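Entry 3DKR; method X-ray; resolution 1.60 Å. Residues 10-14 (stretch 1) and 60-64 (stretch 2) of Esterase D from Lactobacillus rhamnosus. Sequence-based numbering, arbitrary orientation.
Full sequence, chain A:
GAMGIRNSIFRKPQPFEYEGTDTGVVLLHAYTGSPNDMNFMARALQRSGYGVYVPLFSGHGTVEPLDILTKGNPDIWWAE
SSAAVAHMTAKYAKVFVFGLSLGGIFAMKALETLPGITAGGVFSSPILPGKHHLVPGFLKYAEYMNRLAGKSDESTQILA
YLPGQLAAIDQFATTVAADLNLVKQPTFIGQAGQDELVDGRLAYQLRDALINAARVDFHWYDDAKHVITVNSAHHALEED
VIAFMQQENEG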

# COMPACT_ATOMS: atom_id res chain seq x y z
N PHE A 10 -11.03 0.42 -22.42
CA PHE A 10 -10.20 0.19 -21.19
C PHE A 10 -11.13 -0.14 -20.04
O PHE A 10 -12.22 0.43 -19.94
CB PHE A 10 -9.35 1.44 -20.90
CG PHE A 10 -8.85 1.54 -19.48
CD1 PHE A 10 -7.69 0.88 -19.08
CD2 PHE A 10 -9.52 2.31 -18.54
CE1 PHE A 10 -7.22 0.99 -17.76
CE2 PHE A 10 -9.06 2.42 -17.23
CZ PHE A 10 -7.91 1.76 -16.84
N ARG A 11 -10.71 -1.06 -19.18
CA ARG A 11 -11.53 -1.42 -18.03
C ARG A 11 -11.05 -0.77 -16.76
O ARG A 11 -9.96 -1.06 -16.27
CB ARG A 11 -11.61 -2.93 -17.82
CG ARG A 11 -12.97 -3.47 -18.15
CD ARG A 11 -13.21 -4.83 -17.56
NE ARG A 11 -13.72 -4.76 -16.19
CZ ARG A 11 -14.97 -4.42 -15.87
NH1 ARG A 11 -15.86 -4.11 -16.81
NH2 ARG A 11 -15.34 -4.39 -14.59
N LYS A 12 -11.90 0.09 -16.21
CA LYS A 12 -11.61 0.76 -14.96
C LYS A 12 -11.67 -0.24 -13.80
O LYS A 12 -12.70 -0.89 -13.62
CB LYS A 12 -12.63 1.88 -14.71
CG LYS A 12 -12.51 3.03 -15.71
N PRO A 13 -10.58 -0.36 -13.02
CA PRO A 13 -10.70 -1.15 -11.79
C PRO A 13 -11.65 -0.43 -10.84
O PRO A 13 -11.73 0.80 -10.86
CB PRO A 13 -9.27 -1.19 -11.24
CG PRO A 13 -8.57 -0.07 -11.85
CD PRO A 13 -9.23 0.21 -13.17
N GLN A 14 -12.41 -1.20 -10.06
CA GLN A 14 -13.35 -0.65 -9.11
C GLN A 14 -12.85 -0.94 -7.70
O GLN A 14 -12.21 -1.96 -7.50
CB GLN A 14 -14.69 -1.37 -9.28
CG GLN A 14 -15.32 -1.21 -10.65
CD GLN A 14 -15.97 0.14 -10.81
OE1 GLN A 14 -16.51 0.70 -9.85
NE2 GLN A 14 -15.95 0.66 -12.04
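Stretch 2, residues 60-64: HGTVE

Stretch 2 lies against stretch 1 as a small, mostly van der Waals contact between two irregular segments running in nearly opposite directions, in which a phenylalanine ring and a proline pack on backbone and a single water joins two carbonyls. The evidence for its size is the buried surface, 213 Å² summed over both sides, and the evidence for its direction is the angle of 169° between the vectors from CA of Phe10 to CA of Pro13 and from CA of Gly61 to CA of Val63. The register is read from the nearest CA pairs: CA of Lys12 is 5.5 Å from CA of Gly61, and CA of Phe10 is 6.6 Å from CA of Val63. Despite this antiparallel course the two segments form no ladder; neither has regular secondary structure in the region of contact, and no direct hydrogen bond crosses between their modelled atoms.

Phe10, with chi1 in the t well at 160°, points its CA-to-CB bond toward stretch 2 and brings its ring onto the backbone from Gly61 to Val63. CE2 of Phe10 lies 3.5 Å from C of Thr62 and 3.6 Å from N of Val63. CA of Val63 sits over one face of the ring, whereas O of Gly61 approaches its edge, near the ring plane, at 3.7 Å from CE2 of Phe10. The apolar side chains also meet, CD2 of Phe10 being 4.0 Å from CB of Val63. Thr62 contributes through its backbone: its CB points away, and its OG1 accepts a hydrogen bond from N of Glu64 at 3.1 Å, with an angle of 155° at the hydrogen.

At the other end, O of Gly61 is the common point of contact. CG of Lys12 and CD of Pro13 each lie 3.6 Å from O of Gly61; the Lys12 side chain is modelled no farther than CG, so the reach of its amine cannot be judged. The same carbonyl accepts a hydrogen bond from water 1, whose O is 2.7 Å from O of Gly61 and 2.7 Å from O of Pro13. The water donates to both, which lets two acceptors that could not bond to each other share one bridge. Gly61 has phi 72° and psi 22°, a positive phi that favours glycine, and an ideal CB there would fall a tight 3.2 Å from CG of Pro13.

Arg11 and Gln14 point their CA-to-CB bonds away and, like His60 and Glu64, make no contact across the pair.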

# COMPACT_ATOMS: atom_id res chain seq x y z
N HIS A 60 -6.28 7.41 -9.71
CA HIS A 60 -5.84 6.11 -10.22
C HIS A 60 -6.98 5.39 -10.92
O HIS A 60 -8.16 5.75 -10.79
CB HIS A 60 -5.32 5.24 -9.05
CG HIS A 60 -4.01 5.70 -8.49
ND1 HIS A 60 -3.88 6.86 -7.75
CD2 HIS A 60 -2.77 5.15 -8.55
CE1 HIS A 60 -2.61 7.00 -7.40
NE2 HIS A 60 -1.92 5.98 -7.86
N GLY A 61 -6.65 4.34 -11.66
CA GLY A 61 -7.68 3.50 -12.27
C GLY A 61 -8.42 4.14 -13.44
O GLY A 61 -9.54 3.74 -13.78
N THR A 62 -7.82 5.14 -14.08
CA THR A 62 -8.43 5.72 -15.28
C THR A 62 -7.54 5.52 -16.50
O THR A 62 -6.39 5.11 -16.40
CB THR A 62 -8.71 7.22 -15.15
OG1 THR A 62 -7.50 7.96 -15.38
CG2 THR A 62 -9.32 7.56 -13.79
N VAL A 63 -8.10 5.87 -17.65
CA VAL A 63 -7.41 5.75 -18.93
C VAL A 63 -6.33 6.83 -19.10
O VAL A 63 -5.47 6.73 -19.99
CB VAL A 63 -8.45 5.81 -20.09
CG1 VAL A 63 -8.99 7.22 -20.28
CG2 VAL A 63 -7.84 5.28 -21.37
N GLU A 64 -6.34 7.84 -18.23
CA GLU A 64 -5.48 9.01 -18.37
C GLU A 64 -4.43 9.04 -17.23
O GLU A 64 -4.76 9.47 -16.12
CB GLU A 64 -6.34 10.27 -18.35
CG GLU A 64 -5.57 11.58 -18.40
CD GLU A 64 -4.55 11.58 -19.51
OE1 GLU A 64 -4.96 11.75 -20.68
OE2 GLU A 64 -3.35 11.41 -19.22
O HOH W 1 -11.32 3.28 -11.83